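Local coordinates for protein telomere length regulator taz1 (Schizosaccharomyces pombe, PDB 4ZMI) that binds double-stranded telomeric DNA and regulates telomere length and function, represented here by its helical domain, at residues Ser1-Glu6 and Asp85-Leu90; Thr75-Tyr80 and Cys170-Ser175. All coordinates share one frame; numbering follows the deposited sequence. Where two conformers were deposited one is given.

Contact 1: Ser1-Glu6 and Asp85-Leu90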
loop_
_atom_site.group_PDB
_atom_site.type_symbol
_atom_site.label_atom_id
_atom_site.label_comp_id
_atom_site.label_asym_id
_atom_site.label_seq_id
_atom_site.Cartn_x
_atom_site.Cartn_y
_atom_site.Cartn_z
ATOM N N SER A 1 -12.129 9.983 -7.277
ATOM C CA SER A 1 -11.342 9.802 -8.494
ATOM C C SER A 1 -11.963 8.695 -9.347
ATOM O O SER A 1 -12.509 7.732 -8.813
ATOM C CB SER A 1 -9.899 9.461 -8.131
ATOM O OG SER A 1 -9.147 9.120 -9.274
ATOM N N ILE A 2 -11.891 8.845 -10.665
ATOM C CA ILE A 2 -12.412 7.847 -11.595
ATOM C C ILE A 2 -11.277 7.128 -12.290
ATOM O O ILE A 2 -10.415 7.739 -12.884
ATOM C CB ILE A 2 -13.323 8.478 -12.643
ATOM C CG1 ILE A 2 -14.578 9.021 -11.976
ATOM C CG2 ILE A 2 -13.728 7.449 -13.685
ATOM C CD1 ILE A 2 -15.449 9.826 -12.888
ATOM N N TRP A 3 -11.267 5.812 -12.186
ATOM C CA TRP A 3 -10.228 5.014 -12.802
ATOM C C TRP A 3 -10.605 4.967 -14.293
ATOM O O TRP A 3 -11.687 4.511 -14.655
ATOM C CB TRP A 3 -10.170 3.657 -12.102
ATOM C CG TRP A 3 -9.091 2.732 -12.552
ATOM C CD1 TRP A 3 -8.078 3.007 -13.422
ATOM C CD2 TRP A 3 -8.915 1.361 -12.144
ATOM N NE1 TRP A 3 -7.281 1.900 -13.570
ATOM C CE2 TRP A 3 -7.774 0.882 -12.804
ATOM C CE3 TRP A 3 -9.610 0.517 -11.285
ATOM C CZ2 TRP A 3 -7.307 -0.421 -12.624
ATOM C CZ3 TRP A 3 -9.141 -0.775 -11.115
ATOM C CH2 TRP A 3 -8.002 -1.228 -11.777
ATOM N N ASP A 4 -9.717 5.485 -15.133
ATOM C CA ASP A 4 -9.832 5.448 -16.588
ATOM C C ASP A 4 -10.286 4.022 -16.963
ATOM O O ASP A 4 -9.636 3.037 -16.596
ATOM C CB ASP A 4 -8.478 5.868 -17.170
ATOM C CG ASP A 4 -8.529 6.088 -18.672
ATOM O OD1 ASP A 4 -9.173 5.289 -19.365
ATOM O OD2 ASP A 4 -7.925 7.066 -19.154
ATOM N N ILE A 5 -11.407 3.929 -17.685
ATOM C CA ILE A 5 -12.082 2.644 -17.894
ATOM C C ILE A 5 -11.367 1.944 -19.033
ATOM O O ILE A 5 -11.234 0.721 -19.044
ATOM C CB ILE A 5 -13.602 2.741 -18.182
ATOM C CG1 ILE A 5 -14.257 1.366 -18.128
ATOM C CG2 ILE A 5 -13.886 3.392 -19.526
ATOM C CD1 ILE A 5 -14.201 0.741 -16.793
ATOM N N GLU A 6 -10.887 2.737 -19.979
ATOM C CA GLU A 6 -10.099 2.209 -21.066
ATOM C C GLU A 6 -8.791 1.645 -20.562
ATOM O O GLU A 6 -8.448 0.516 -20.908
ATOM C CB GLU A 6 -9.838 3.292 -22.104
ATOM C CG GLU A 6 -11.011 3.532 -23.014
ATOM C CD GLU A 6 -10.725 4.618 -24.009
ATOM O OE1 GLU A 6 -10.187 4.298 -25.088
ATOM O OE2 GLU A 6 -11.023 5.792 -23.702
ATOM N N ASP A 85 -19.588 -1.263 -9.913
ATOM C CA ASP A 85 -19.984 -2.451 -10.649
ATOM C C ASP A 85 -19.157 -2.671 -11.906
ATOM O O ASP A 85 -18.696 -3.790 -12.158
ATOM C CB ASP A 85 -21.485 -2.432 -10.947
ATOM C CG ASP A 85 -22.332 -2.601 -9.686
ATOM O OD1 ASP A 85 -21.926 -3.369 -8.778
ATOM O OD2 ASP A 85 -23.401 -1.955 -9.605
ATOM N N ALA A 86 -18.933 -1.602 -12.664
ATOM C CA ALA A 86 -18.176 -1.713 -13.903
ATOM C C ALA A 86 -16.803 -2.334 -13.645
ATOM O O ALA A 86 -16.318 -3.167 -14.423
ATOM C CB ALA A 86 -18.032 -0.345 -14.554
ATOM N N TYR A 87 -16.173 -1.948 -12.536
ATOM C CA TYR A 87 -14.830 -2.455 -12.258
ATOM C C TYR A 87 -14.868 -3.856 -11.670
ATOM O O TYR A 87 -14.012 -4.699 -11.982
ATOM C CB TYR A 87 -14.035 -1.478 -11.386
ATOM C CG TYR A 87 -13.903 -0.137 -12.047
ATOM C CD1 TYR A 87 -14.914 0.805 -11.942
ATOM C CD2 TYR A 87 -12.788 0.178 -12.806
ATOM C CE1 TYR A 87 -14.821 2.036 -12.565
ATOM C CE2 TYR A 87 -12.679 1.415 -13.431
ATOM C CZ TYR A 87 -13.703 2.331 -13.308
ATOM O OH TYR A 87 -13.627 3.555 -13.910
ATOM N N TRP A 88 -15.864 -4.111 -10.830
ATOM C CA TRP A 88 -16.088 -5.466 -10.319
ATOM C C TRP A 88 -16.114 -6.473 -11.469
ATOM O O TRP A 88 -15.313 -7.410 -11.508
ATOM C CB TRP A 88 -17.416 -5.530 -9.568
ATOM C CG TRP A 88 -17.495 -6.603 -8.519
ATOM C CD1 TRP A 88 -16.647 -7.661 -8.341
ATOM C CD2 TRP A 88 -18.480 -6.699 -7.490
ATOM N NE1 TRP A 88 -17.048 -8.408 -7.259
ATOM C CE2 TRP A 88 -18.170 -7.837 -6.718
ATOM C CE3 TRP A 88 -19.594 -5.929 -7.143
ATOM C CZ2 TRP A 88 -18.938 -8.222 -5.624
ATOM C CZ3 TRP A 88 -20.350 -6.307 -6.062
ATOM C CH2 TRP A 88 -20.023 -7.446 -5.314
ATOM N N CYS A 89 -17.018 -6.253 -12.424
ATOM C CA CYS A 89 -17.176 -7.180 -13.542
ATOM C C CYS A 89 -15.876 -7.345 -14.301
ATOM O O CYS A 89 -15.487 -8.457 -14.644
ATOM C CB CYS A 89 -18.260 -6.694 -14.487
ATOM S SG CYS A 89 -19.793 -6.349 -13.643
ATOM N N LEU A 90 -15.197 -6.232 -14.554
ATOM C CA LEU A 90 -13.918 -6.292 -15.240
ATOM C C LEU A 90 -12.896 -7.152 -14.514
ATOM O O LEU A 90 -12.120 -7.844 -15.169
ATOM C CB LEU A 90 -13.344 -4.895 -15.462
ATOM C CG LEU A 90 -13.960 -4.106 -16.619
ATOM C CD1 LEU A 90 -13.575 -2.660 -16.491
ATOM C CD2 LEU A 90 -13.502 -4.653 -17.965
#

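Contact 2: Thr75-Tyr80 and Cys170-Ser175. With MG (magnesium ion), chain B.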
loop_
_atom_site.group_PDB
_atom_site.type_symbol
_atom_site.label_atom_id
_atom_site.label_comp_id
_atom_site.label_asym_id
_atom_site.label_seq_id
_atom_site.Cartn_x
_atom_site.Cartn_y
_atom_site.Cartn_z
ATOM N N THR A 75 -1.299 2.319 -7.090
ATOM C CA THR A 75 -1.504 0.914 -6.789
ATOM C C THR A 75 -2.979 0.577 -7.015
ATOM O O THR A 75 -3.754 1.403 -7.498
ATOM C CB THR A 75 -1.121 0.621 -5.327
ATOM O OG1 THR A 75 -1.272 -0.772 -5.058
ATOM C CG2 THR A 75 -2.049 1.375 -4.423
ATOM N N ILE A 76 -3.349 -0.642 -6.662
ATOM C CA ILE A 76 -4.674 -1.162 -6.925
ATOM C C ILE A 76 -5.555 -1.041 -5.700
ATOM O O ILE A 76 -5.119 -1.333 -4.591
ATOM C CB ILE A 76 -4.595 -2.650 -7.235
ATOM C CG1 ILE A 76 -3.730 -2.892 -8.472
ATOM C CG2 ILE A 76 -5.995 -3.223 -7.386
ATOM C CD1 ILE A 76 -4.276 -2.245 -9.721
ATOM N N PHE A 77 -6.807 -0.645 -5.897
ATOM C CA PHE A 77 -7.720 -0.482 -4.783
ATOM C C PHE A 77 -8.873 -1.443 -4.800
ATOM O O PHE A 77 -9.844 -1.266 -5.549
ATOM C CB PHE A 77 -8.195 0.957 -4.722
ATOM C CG PHE A 77 -7.112 1.891 -4.334
ATOM C CD1 PHE A 77 -6.268 2.416 -5.288
ATOM C CD2 PHE A 77 -6.879 2.172 -2.990
ATOM C CE1 PHE A 77 -5.242 3.264 -4.927
ATOM C CE2 PHE A 77 -5.865 3.013 -2.603
ATOM C CZ PHE A 77 -5.023 3.565 -3.575
ATOM N N PHE A 78 -8.770 -2.453 -3.942
ATOM C CA PHE A 78 -9.782 -3.487 -3.877
ATOM C C PHE A 78 -11.105 -2.957 -3.350
ATOM O O PHE A 78 -12.176 -3.413 -3.768
ATOM C CB PHE A 78 -9.276 -4.703 -3.102
ATOM C CG PHE A 78 -8.191 -5.456 -3.823
ATOM C CD1 PHE A 78 -6.865 -5.267 -3.499
ATOM C CD2 PHE A 78 -8.504 -6.322 -4.859
ATOM C CE1 PHE A 78 -5.869 -5.936 -4.177
ATOM C CE2 PHE A 78 -7.515 -6.996 -5.534
ATOM C CZ PHE A 78 -6.196 -6.808 -5.195
ATOM N N SER A 79 -11.048 -1.965 -2.475
ATOM C CA SER A 79 -12.291 -1.345 -2.040
ATOM C C SER A 79 -12.992 -0.667 -3.213
ATOM O O SER A 79 -14.203 -0.684 -3.300
ATOM C CB SER A 79 -12.055 -0.325 -0.929
ATOM O OG SER A 79 -11.236 0.744 -1.366
ATOM N N TYR A 80 -12.219 -0.068 -4.106
ATOM C CA TYR A 80 -12.793 0.642 -5.238
ATOM C C TYR A 80 -13.405 -0.353 -6.232
ATOM O O TYR A 80 -14.548 -0.215 -6.629
ATOM C CB TYR A 80 -11.701 1.464 -5.902
ATOM C CG TYR A 80 -12.142 2.338 -7.044
ATOM C CD1 TYR A 80 -12.340 3.693 -6.862
ATOM C CD2 TYR A 80 -12.305 1.817 -8.310
ATOM C CE1 TYR A 80 -12.718 4.507 -7.898
ATOM C CE2 TYR A 80 -12.703 2.625 -9.373
ATOM C CZ TYR A 80 -12.905 3.967 -9.157
ATOM O OH TYR A 80 -13.267 4.772 -10.195
ATOM N N CYS A 170 -3.924 9.680 -0.321
ATOM C CA CYS A 170 -3.515 8.390 -0.866
ATOM C C CYS A 170 -4.695 7.495 -1.235
ATOM O O CYS A 170 -4.506 6.295 -1.413
ATOM C CB CYS A 170 -2.649 7.626 0.150
ATOM S SG CYS A 170 -1.065 8.388 0.608
ATOM N N LEU A 171 -5.906 8.049 -1.285
ATOM C CA LEU A 171 -7.094 7.259 -1.626
ATOM C C LEU A 171 -7.835 7.880 -2.811
ATOM O O LEU A 171 -7.861 9.116 -2.962
ATOM C CB LEU A 171 -8.049 7.140 -0.439
ATOM C CG LEU A 171 -7.521 6.391 0.791
ATOM C CD1 LEU A 171 -8.514 6.539 1.891
ATOM C CD2 LEU A 171 -7.341 4.925 0.469
ATOM N N PRO A 172 -8.451 7.030 -3.658
ATOM C CA PRO A 172 -9.201 7.532 -4.817
ATOM C C PRO A 172 -10.598 7.913 -4.347
ATOM O O PRO A 172 -11.603 7.676 -5.014
ATOM C CB PRO A 172 -9.222 6.328 -5.765
ATOM C CG PRO A 172 -9.238 5.147 -4.821
ATOM C CD PRO A 172 -8.406 5.556 -3.627
ATOM N N TYR A 173 -10.644 8.487 -3.154
ATOM C CA TYR A 173 -11.869 9.016 -2.603
ATOM C C TYR A 173 -11.634 10.463 -2.205
ATOM O O TYR A 173 -10.485 10.881 -1.959
ATOM C CB TYR A 173 -12.309 8.165 -1.419
ATOM C CG TYR A 173 -12.352 6.701 -1.772
ATOM C CD1 TYR A 173 -11.465 5.789 -1.193
ATOM C CD2 TYR A 173 -13.267 6.228 -2.714
ATOM C CE1 TYR A 173 -11.498 4.434 -1.530
ATOM C CE2 TYR A 173 -13.312 4.878 -3.060
ATOM C CZ TYR A 173 -12.427 3.989 -2.478
ATOM O OH TYR A 173 -12.494 2.659 -2.847
ATOM N N THR A 174 -12.731 11.210 -2.152
ATOM C CA THR A 174 -12.713 12.658 -2.080
ATOM C C THR A 174 -13.004 13.218 -0.693
ATOM O O THR A 174 -12.707 14.381 -0.425
ATOM C CB THR A 174 -13.745 13.258 -3.069
ATOM O OG1 THR A 174 -15.045 12.734 -2.783
ATOM C CG2 THR A 174 -13.380 12.882 -4.481
ATOM N N SER A 175 -13.591 12.413 0.189
ATOM C CA SER A 175 -13.879 12.913 1.523
ATOM C C SER A 175 -13.942 11.781 2.529
ATOM O O SER A 175 -14.113 10.620 2.154
ATOM C CB SER A 175 -15.211 13.647 1.519
ATOM O OG SER A 175 -16.254 12.684 1.445
HETATM MG MG MG B . -8.246 11.502 -2.735
HETATM O O HOH W 1 -8.578 13.582 -1.555
#

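Contact 1: Ser1-Glu6 and Asp85-Leu90
Tyr87 of helix 85-91 places its ring between Trp3 and Ile5, which lie on opposite sides of the ring plane. It has the most surface buried of any residue here. Its chi1 of -59° sets CG beside the backbone N, anti to the carbonyl carbon. In Trp3, chi1 of -176° puts CG anti to the backbone N, beside the carbonyl carbon. The two rings are nearly parallel, with planes at 9°, but they are slid apart. The centroid of the indole six-membered ring lies 5.5 Å from that of Tyr87, so overlap is slight. The closest ring atoms are Trp3 CE3 and Tyr87 CD2, 3.5 Å apart. Trp3 CB also touches Tyr87 CE2, at 3.6 Å. Trp3 NE1 takes no part in this pairing and is hydrogen-bonded to Tyr69 O. Tyr87 OH lies too close to Trp3 O for its position to be relied on.

Ile5 comes over a face of the phenol. Its CD1 stands 4.2 Å from the centroid of the Tyr87 ring, a CH-pi contact. The same methyl packs tightly on Leu90 CD1, at 3.5 Å, where the two side chains cross at about a right angle.

Phe91 meets the Trp3 indole almost parallel, and Tyr80 meets Tyr87 edge-to-face. The arrangement is a small aromatic cluster at the surface of the all-helical domain of Taz1. It packs the lead-in to helix 5-35, with Asp4 as N-cap, against helix 85-91.

Contact 2: Thr75-Tyr80 and Cys170-Ser175
Pro172 meets Phe77 tip to tip. Its CD sits over the centre of the phenyl face, 3.7 Å from the Phe77 ring centroid and 10° off the normal, a well-centred CH-pi contact. Phe77 and Tyr173 bury equal areas, the largest here, and Pro172 follows closely. Leu171 CD2 adds an apolar touch to Phe77 CE2 at 3.9 Å. Pro172 CG also approaches Tyr80 CD1 at 4.0 Å, obliquely to its ring.

Tyr173 brings the polar element. The end of its side chain comes close to the start of helix 78-83. There Tyr173 OH donates a hydrogen bond of 2.7 Å to Ser79 OG, which lies at the edge of the phenol, in its plane. Ser79 OG is also hydrogen-bonded to Asp126 OD1, which links the phenol to helix 118-130.

The same loop binds a magnesium ion through Leu171 O, at 2.4 Å, and Tyr173 O, at 2.5 Å. A water is a further ligand, and Leu168 belongs to the same site. The metal thus takes backbone oxygens from this loop, while Pro172 packs on Phe77 and Tyr80. The chemistry implies a buried, mainly apolar interface with one hydroxyl hydrogen bond, which Asp126 extends.

From the N terminus, contact 1 closes a long loop. It brings the start of the chain and of helix 5-35 to helix 85-91. Contact 2 opens inside that loop, at the lead-in to helix 78-83, and closes beyond it, in the loop between helices 163-168 and 176-182. The two therefore cross rather than nest. Their centres are 12 Å apart. Helices 78-83 and 85-91 follow each other in the chain, and the contacts also touch through Tyr80: its OH lies 3.0 Å from Trp3 N, a probable hydrogen bond. Ser1 also pairs with Pro172 through the backbone. Together they tie the N terminus, the middle helices and the magnesium-binding loop.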